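Local coordinates for protein lactaldehyde dehydrogenase (Escherichia coli, PDB 2IMP) that catalyses the irreversible NAD(+)-dependent oxidation of L-lactaldehyde to L-lactate, acts strongly on glycolaldehyde as well, and works as a homotetramer, at residues Glu67-Ser70 and Trp71-Ile75; Ala106-Ala109 and Asp110-Tyr114; Phe157-Ala160 and Arg161-Pro165. All blocks are in the same frame, centred on the assembly; numbering follows the deposited sequence.

Contact 1. Residues Glu67-Ser70 and Trp71-Ile75; sequences ERAS and WLRKI. With SO4 (sulfate ion), chain C.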
loop_
_atom_site.group_PDB
_atom_site.type_symbol
_atom_site.label_atom_id
_atom_site.label_comp_id
_atom_site.label_asym_id
_atom_site.label_seq_id
_atom_site.Cartn_x
_atom_site.Cartn_y
_atom_site.Cartn_z
ATOM N N GLU A 67 -2.325 19.121 -13.257
ATOM C CA GLU A 67 -2.043 20.498 -13.634
ATOM C C GLU A 67 -0.971 21.133 -12.730
ATOM O O GLU A 67 -0.178 21.955 -13.183
ATOM C CB GLU A 67 -3.325 21.339 -13.648
ATOM C CG GLU A 67 -4.149 21.117 -14.915
ATOM C CD GLU A 67 -5.481 21.853 -14.918
ATOM O OE1 GLU A 67 -5.506 23.059 -14.585
ATOM O OE2 GLU A 67 -6.503 21.223 -15.271
ATOM N N ARG A 68 -0.952 20.742 -11.459
ATOM C CA ARG A 68 0.082 21.247 -10.574
ATOM C C ARG A 68 1.435 20.641 -11.001
ATOM O O ARG A 68 2.472 21.305 -10.986
ATOM C CB ARG A 68 -0.239 20.912 -9.110
ATOM C CG ARG A 68 -1.527 21.583 -8.608
ATOM C CD ARG A 68 -1.688 21.466 -7.102
ATOM N NE ARG A 68 -1.802 20.082 -6.655
ATOM C CZ ARG A 68 -2.946 19.481 -6.343
ATOM N NH1 ARG A 68 -4.091 20.143 -6.426
ATOM N NH2 ARG A 68 -2.943 18.218 -5.938
ATOM N N ALA A 69 1.388 19.376 -11.411
ATOM C CA ALA A 69 2.578 18.704 -11.900
ATOM C C ALA A 69 3.130 19.433 -13.145
ATOM O O ALA A 69 4.341 19.617 -13.299
ATOM C CB ALA A 69 2.255 17.258 -12.248
ATOM N N SER A 70 2.217 19.833 -14.024
ATOM C CA SER A 70 2.599 20.561 -15.223
ATOM C C SER A 70 3.380 21.846 -14.857
ATOM O O SER A 70 4.390 22.174 -15.476
ATOM C CB SER A 70 1.351 20.911 -16.039
ATOM O OG SER A 70 1.705 21.515 -17.266
ATOM N N TRP A 71 2.899 22.550 -13.836
ATOM C CA TRP A 71 3.582 23.746 -13.365
ATOM C C TRP A 71 4.998 23.425 -12.847
ATOM O O TRP A 71 5.956 24.152 -13.130
ATOM C CB TRP A 71 2.771 24.432 -12.256
ATOM C CG TRP A 71 1.646 25.274 -12.783
ATOM C CD1 TRP A 71 0.307 25.084 -12.590
ATOM C CD2 TRP A 71 1.770 26.435 -13.611
ATOM N NE1 TRP A 71 -0.411 26.055 -13.247
ATOM C CE2 TRP A 71 0.462 26.896 -13.882
ATOM C CE3 TRP A 71 2.862 27.128 -14.150
ATOM C CZ2 TRP A 71 0.218 28.024 -14.672
ATOM C CZ3 TRP A 71 2.617 28.248 -14.937
ATOM C CH2 TRP A 71 1.305 28.685 -15.189
ATOM N N LEU A 72 5.106 22.329 -12.096
ATOM C CA LEU A 72 6.397 21.898 -11.578
ATOM C C LEU A 72 7.383 21.555 -12.708
ATOM O O LEU A 72 8.557 21.897 -12.641
ATOM C CB LEU A 72 6.229 20.687 -10.652
ATOM C CG LEU A 72 5.588 20.921 -9.281
ATOM C CD1 LEU A 72 5.433 19.582 -8.562
ATOM C CD2 LEU A 72 6.459 21.867 -8.457
ATOM N N ARG A 73 6.888 20.886 -13.744
ATOM C CA ARG A 73 7.736 20.546 -14.885
ATOM C C ARG A 73 8.272 21.789 -15.621
ATOM O O ARG A 73 9.377 21.774 -16.156
ATOM C CB ARG A 73 6.979 19.646 -15.862
ATOM C CG ARG A 73 6.985 18.196 -15.430
ATOM C CD ARG A 73 5.917 17.369 -16.113
ATOM N NE ARG A 73 5.938 16.012 -15.576
ATOM C CZ ARG A 73 4.892 15.191 -15.546
ATOM N NH1 ARG A 73 3.715 15.582 -16.027
ATOM N NH2 ARG A 73 5.026 13.977 -15.020
ATOM N N LYS A 74 7.472 22.850 -15.647
ATOM C CA LYS A 74 7.913 24.087 -16.266
ATOM C C LYS A 74 9.074 24.691 -15.477
ATOM O O LYS A 74 10.000 25.263 -16.051
ATOM C CB LYS A 74 6.764 25.095 -16.337
ATOM C CG LYS A 74 5.684 24.696 -17.322
ATOM C CD LYS A 74 4.535 25.678 -17.324
ATOM C CE LYS A 74 3.469 25.244 -18.316
ATOM N NZ LYS A 74 2.285 26.154 -18.259
ATOM N N ILE A 75 9.012 24.547 -14.153
ATOM C CA ILE A 75 10.077 25.055 -13.309
ATOM C C ILE A 75 11.396 24.274 -13.501
ATOM O O ILE A 75 12.461 24.869 -13.642
ATOM C CB ILE A 75 9.676 25.029 -11.815
ATOM C CG1 ILE A 75 8.529 26.013 -11.577
ATOM C CG2 ILE A 75 10.882 25.391 -10.944
ATOM C CD1 ILE A 75 7.926 25.950 -10.190
HETATM S S SO4 C . 3.058 18.611 -18.979
HETATM O O1 SO4 C . 4.457 18.818 -18.555
HETATM O O2 SO4 C . 2.269 18.100 -17.840
HETATM O O3 SO4 C . 2.486 19.892 -19.436
HETATM O O4 SO4 C . 3.021 17.633 -20.083
#
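Trp-71 and Glu-67 meet one turn apart on helix 65-81, where the amide N of Trp-71 bonds to Glu-67 O at 3.2 Å. The same carbonyl is approached by the indole: with CG beside its own backbone N (chi1 -80°), the Trp-71 ring swings back along the helix and brings CD1 to 3.2 Å from Glu-67 O.

The tightly packed side is that of Arg-68, Ala-69 and Leu-72. Leu-72 N donates to Arg-68 O over 3.0 Å, and its side chain folds back to pack CG against that oxygen. Arg-73 N reaches Ala-69 O at 2.9 Å in the same i to i+4 series, which Lys-74 N continues to Ser-70 O.

The looser, solvent-facing side carries Ser-70, Arg-73 and Lys-74, with Glu-67 also exposed. Lys-74 runs extended past the carbonyl of Ser-70, and its NZ stands 3.9 Å above the plane of the Trp-71 ring, offset toward the rim. A sulfate ion, probably from the crystallisation liquor, bridges Ser-70 and Arg-73: Ser-70 OG donates to O3 at 2.8 Å, while Arg-73 NH1 makes a weak bond of 3.4 Å to O2 at the edge of the guanidinium. The other terminal nitrogen, NH2, forms a salt bridge with Glu-117 of the second subunit. An alanine in place of Arg-73 would probably leave that glutamate without its intersubunit partner and take away the weaker of the two bonds to the sulfate.

Leu-72 packs between helix 98-116, at Ile-112 and Ala-116, and helix 155-168, at Met-163 and Leu-168; Ile-75 lies against helix 183-195, and Arg-68 NE bonds to Leu-168 O at the end of helix 155-168, just before strand 172-176.

Contact 2. Residues Ala106-Ala109 and Asp110-Tyr114; sequences AFTA and DYIDY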
loop_
_atom_site.group_PDB
_atom_site.type_symbol
_atom_site.label_atom_id
_atom_site.label_comp_id
_atom_site.label_asym_id
_atom_site.label_seq_id
_atom_site.Cartn_x
_atom_site.Cartn_y
_atom_site.Cartn_z
ATOM N N ALA A 106 21.589 19.842 -11.646
ATOM C CA ALA A 106 20.969 18.820 -12.476
ATOM C C ALA A 106 20.061 17.878 -11.642
ATOM O O ALA A 106 18.956 17.537 -12.056
ATOM C CB ALA A 106 22.042 18.018 -13.191
ATOM N N PHE A 107 20.548 17.487 -10.466
ATOM C CA PHE A 107 19.785 16.622 -9.569
ATOM C C PHE A 107 18.477 17.292 -9.092
ATOM O O PHE A 107 17.432 16.648 -9.007
ATOM C CB PHE A 107 20.632 16.247 -8.346
ATOM C CG PHE A 107 19.955 15.282 -7.404
ATOM C CD1 PHE A 107 19.764 13.952 -7.765
ATOM C CD2 PHE A 107 19.517 15.703 -6.150
ATOM C CE1 PHE A 107 19.137 13.053 -6.884
ATOM C CE2 PHE A 107 18.888 14.811 -5.264
ATOM C CZ PHE A 107 18.703 13.491 -5.630
ATOM N N THR A 108 18.563 18.586 -8.782
ATOM C CA THR A 108 17.403 19.342 -8.347
ATOM C C THR A 108 16.273 19.329 -9.406
ATOM O O THR A 108 15.098 19.147 -9.078
ATOM C CB THR A 108 17.799 20.800 -8.015
ATOM O OG1 THR A 108 18.715 20.793 -6.918
ATOM C CG2 THR A 108 16.582 21.623 -7.625
ATOM N N ALA A 109 16.658 19.511 -10.668
ATOM C CA ALA A 109 15.701 19.475 -11.761
ATOM C C ALA A 109 15.075 18.077 -11.901
ATOM O O ALA A 109 13.864 17.947 -12.073
ATOM C CB ALA A 109 16.379 19.877 -13.076
ATOM N N ASP A 110 15.910 17.042 -11.835
ATOM C CA ASP A 110 15.395 15.680 -11.914
ATOM C C ASP A 110 14.476 15.355 -10.717
ATOM O O ASP A 110 13.457 14.686 -10.863
ATOM C CB ASP A 110 16.538 14.659 -11.963
ATOM C CG ASP A 110 17.385 14.786 -13.215
ATOM O OD1 ASP A 110 16.867 15.242 -14.255
ATOM O OD2 ASP A 110 18.572 14.413 -13.160
ATOM N N TYR A 111 14.851 15.854 -9.544
ATOM C CA TYR A 111 14.050 15.645 -8.343
ATOM C C TYR A 111 12.636 16.241 -8.491
ATOM O O TYR A 111 11.641 15.599 -8.159
ATOM C CB TYR A 111 14.761 16.260 -7.137
ATOM C CG TYR A 111 14.127 15.944 -5.801
ATOM C CD1 TYR A 111 13.055 16.689 -5.324
ATOM C CD2 TYR A 111 14.631 14.920 -4.996
ATOM C CE1 TYR A 111 12.500 16.432 -4.075
ATOM C CE2 TYR A 111 14.083 14.656 -3.745
ATOM C CZ TYR A 111 13.021 15.419 -3.290
ATOM O OH TYR A 111 12.496 15.183 -2.045
ATOM N N ILE A 112 12.571 17.470 -9.000
ATOM C CA ILE A 112 11.286 18.125 -9.224
ATOM C C ILE A 112 10.406 17.312 -10.202
ATOM O O ILE A 112 9.231 17.087 -9.945
ATOM C CB ILE A 112 11.481 19.571 -9.763
ATOM C CG1 ILE A 112 12.155 20.434 -8.683
ATOM C CG2 ILE A 112 10.139 20.163 -10.187
ATOM C CD1 ILE A 112 12.437 21.884 -9.086
ATOM N N ASP A 113 10.997 16.884 -11.315
ATOM C CA ASP A 113 10.277 16.062 -12.276
ATOM C C ASP A 113 9.774 14.761 -11.619
ATOM O O ASP A 113 8.632 14.355 -11.819
ATOM C CB ASP A 113 11.170 15.699 -13.470
ATOM C CG ASP A 113 11.324 16.843 -14.461
ATOM O OD1 ASP A 113 10.459 17.745 -14.486
ATOM O OD2 ASP A 113 12.309 16.827 -15.232
ATOM N N TYR A 114 10.658 14.122 -10.854
ATOM C CA TYR A 114 10.297 12.904 -10.139
ATOM C C TYR A 114 9.077 13.134 -9.224
ATOM O O TYR A 114 8.110 12.369 -9.258
ATOM C CB TYR A 114 11.486 12.397 -9.306
ATOM C CG TYR A 114 11.103 11.379 -8.253
ATOM C CD1 TYR A 114 10.813 10.055 -8.592
ATOM C CD2 TYR A 114 10.959 11.762 -6.923
ATOM C CE1 TYR A 114 10.377 9.141 -7.619
ATOM C CE2 TYR A 114 10.524 10.868 -5.953
ATOM C CZ TYR A 114 10.233 9.566 -6.303
ATOM O OH TYR A 114 9.768 8.714 -5.332
HETATM O O HOH W 1 18.691 17.640 -14.927
#
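Phe-107 and Tyr-111, one turn apart on helix 98-116, supply the apolar part of the contact: CE2 of Phe-107 lies 4.3 Å from CD2 of Tyr-111, the two rings meeting obliquely. This spacing puts the two on one flank of the helix, and with CG opposite the amide N in both (chi1 -176° and -172°) the side chains leave it in a similar direction. There Phe-157 of helix 155-168 joins them, edge-to-face with Tyr-111, while the phenol OH of Tyr-111 bonds to Asp-461. On the next flank Ile-112 folds back over the turn before it, CG1 3.2 Å from Thr-108 O, and packs against helix 65-81 at Ser-76 and Ile-79.

The backbone bonds are those of a regular alpha-helix, each i+4 amide donating to the i carbonyl. They run from 2.8 Å between Tyr-111 N and Phe-107 O to 3.2 Å between Asp-113 N and Ala-109 O. This helix belongs to the aldehyde dehydrogenase fold and packs on both helices 65-81 and 155-168, with its aromatic flank toward the substrate side and its acidic one toward helix 65-81.

Charged and water-mediated links gather on that acidic flank. A water donates to both Ala-106 O (2.9 Å) and Asp-110 OD1 (3.1 Å), tying the carboxylate to the carbonyl that Asp-110 N already holds. NH2 of Arg-80 forms salt bridges with both Asp-110 OD1 and Asp-113 OD2, so one nitrogen serves two carboxylates about a turn apart; Asp-113 OD1 is hydrogen-bonded to Ser-76 OG.

Contact 3. Residues Phe157-Ala160 and Arg161-Pro165; sequences FLIA and RKMAP. With LAC (lactic acid), chain E.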
loop_
_atom_site.group_PDB
_atom_site.type_symbol
_atom_site.label_atom_id
_atom_site.label_comp_id
_atom_site.label_asym_id
_atom_site.label_seq_id
_atom_site.Cartn_x
_atom_site.Cartn_y
_atom_site.Cartn_z
ATOM N N PHE A 157 19.141 22.507 -4.030
ATOM C CA PHE A 157 18.382 21.275 -3.940
ATOM C C PHE A 157 17.318 21.325 -2.826
ATOM O O PHE A 157 16.165 20.950 -3.038
ATOM C CB PHE A 157 19.321 20.092 -3.687
ATOM C CG PHE A 157 18.606 18.837 -3.271
ATOM C CD1 PHE A 157 17.644 18.262 -4.097
ATOM C CD2 PHE A 157 18.884 18.238 -2.047
ATOM C CE1 PHE A 157 16.962 17.112 -3.708
ATOM C CE2 PHE A 157 18.210 17.086 -1.648
ATOM C CZ PHE A 157 17.249 16.520 -2.477
ATOM N N LEU A 158 17.710 21.800 -1.649
ATOM C CA LEU A 158 16.762 21.871 -0.552
ATOM C C LEU A 158 15.518 22.734 -0.838
ATOM O O LEU A 158 14.475 22.540 -0.211
ATOM C CB LEU A 158 17.460 22.313 0.731
ATOM C CG LEU A 158 18.335 21.182 1.291
ATOM C CD1 LEU A 158 19.048 21.650 2.533
ATOM C CD2 LEU A 158 17.473 19.973 1.618
ATOM N N ILE A 159 15.631 23.682 -1.767
ATOM C CA ILE A 159 14.456 24.453 -2.140
ATOM C C ILE A 159 13.403 23.490 -2.734
ATOM O O ILE A 159 12.244 23.477 -2.339
ATOM C CB ILE A 159 14.763 25.504 -3.238
ATOM C CG1 ILE A 159 15.748 26.556 -2.730
ATOM C CG2 ILE A 159 13.477 26.178 -3.677
ATOM C CD1 ILE A 159 16.252 27.476 -3.838
ATOM N N ALA A 160 13.862 22.683 -3.686
ATOM C CA ALA A 160 13.015 21.713 -4.355
ATOM C C ALA A 160 12.548 20.588 -3.424
ATOM O O ALA A 160 11.394 20.163 -3.478
ATOM C CB ALA A 160 13.754 21.116 -5.556
ATOM N N ARG A 161 13.457 20.123 -2.574
ATOM C CA ARG A 161 13.125 19.052 -1.649
ATOM C C ARG A 161 11.880 19.369 -0.801
ATOM O O ARG A 161 11.162 18.463 -0.367
ATOM C CB ARG A 161 14.310 18.759 -0.737
ATOM C CG ARG A 161 14.180 17.458 0.047
ATOM C CD ARG A 161 15.419 17.214 0.901
ATOM N NE ARG A 161 15.959 15.878 0.692
ATOM C CZ ARG A 161 17.092 15.432 1.223
ATOM N NH1 ARG A 161 17.821 16.218 2.012
ATOM N NH2 ARG A 161 17.504 14.197 0.957
ATOM N N LYS A 162 11.639 20.659 -0.576
ATOM C CA LYS A 162 10.472 21.067 0.191
ATOM C C LYS A 162 9.298 21.571 -0.686
ATOM O O LYS A 162 8.183 21.111 -0.526
ATOM C CB LYS A 162 10.858 22.138 1.223
ATOM C CG LYS A 162 11.978 21.694 2.159
ATOM C CD LYS A 162 12.349 22.771 3.171
ATOM C CE LYS A 162 13.631 22.403 3.921
ATOM N NZ LYS A 162 13.532 21.105 4.648
ATOM N N MET A 163 9.571 22.479 -1.623
ATOM C CA MET A 163 8.517 23.026 -2.478
ATOM C C MET A 163 7.870 22.048 -3.497
ATOM O O MET A 163 6.675 22.150 -3.769
ATOM C CB MET A 163 9.024 24.284 -3.215
ATOM C CG MET A 163 9.933 24.038 -4.420
ATOM S SD MET A 163 9.050 23.591 -5.949
ATOM C CE MET A 163 8.384 25.167 -6.449
ATOM N N ALA A 164 8.651 21.122 -4.047
ATOM C CA ALA A 164 8.112 20.171 -5.016
ATOM C C ALA A 164 6.972 19.285 -4.434
ATOM O O ALA A 164 5.870 19.244 -4.986
ATOM C CB ALA A 164 9.244 19.297 -5.584
ATOM N N PRO A 165 7.231 18.586 -3.314
ATOM C CA PRO A 165 6.192 17.738 -2.709
ATOM C C PRO A 165 5.032 18.639 -2.218
ATOM O O PRO A 165 3.860 18.300 -2.363
ATOM C CB PRO A 165 6.906 17.078 -1.529
ATOM C CG PRO A 165 8.373 17.228 -1.853
ATOM C CD PRO A 165 8.467 18.556 -2.515
HETATM C C LAC E . 21.267 15.851 2.778
HETATM C CA LAC E . 21.686 17.219 3.225
HETATM C CB LAC E . 21.806 18.144 2.002
HETATM O O LAC E . 20.200 15.375 3.167
HETATM O OHN LAC E . 20.691 17.778 4.099
HETATM O OXT LAC E . 22.082 15.139 1.992
#
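Helix 155-168 is the crossover helix of a beta-alpha-beta unit, between strands 134-149 and 172-176, and it brings Arg-161, a residue of the lactate site, against Phe-157 and Leu-158. CE2 of Phe-157 sits 3.4 Å above the guanidinium plane, over its centre, with ring and guanidinium planes 59° apart, so an aromatic edge, not a flat stack, rests on the charged group. Leu-158 runs alongside on the same heading, its CD2 3.5 Å from Arg-161 CD. Near-extended torsions about the first two bonds of Arg-161 (chi1 -167°) and a bend at chi3 carry the guanidinium past both side chains to the ligand. There NH1 donates to lactate O at 2.8 Å with an almost straight N-H...O angle of 176°, the oxygen lying in the guanidinium plane at its edge.

Farther along, Met-163 N holds Ile-159 O at 2.9 Å, whereas Lys-162 N makes only weak bonds to Leu-158 O and Ile-159 O. Ala-164 N reaches Ala-160 O at 3.0 Å. Pro-165 has no amide hydrogen to continue the ladder, and the helix kinks where its ring CD comes 3.5 Å from Ala-160 O.

NH2 of Arg-161 forms salt bridges to Asp-461 and Glu-443, the latter also a lactate-binding residue. With one nitrogen on the ligand, another on two carboxylates and a ring over the face, the guanidinium is held against turning, and its positive charge is likely to help draw the lactate carboxylate into place.

Overall arrangement
The three contacts lie on neighbouring helices, with contact 2 closest to contact 3 (centres 9 Å apart) and contact 1 about 12 Å and 13 Å from the centres of contacts 2 and 3. Contacts 2 and 3 share an aromatic cluster, where CE2 of Phe-107 and CD2 of Tyr-111 each approach CE1 of Phe-157 at 3.4 Å; Tyr-111 also touches Arg-161. Contact 1 also meets the others through Ile-75, whose CD1 lies 3.8 Å from Met-163 CE. Contact 3 binds lactate directly and the Phe-107 side chain of contact 2 is about 8 Å from it, while in contact 1 the side chain of Leu-72 is about 11 Å from that of Arg-161.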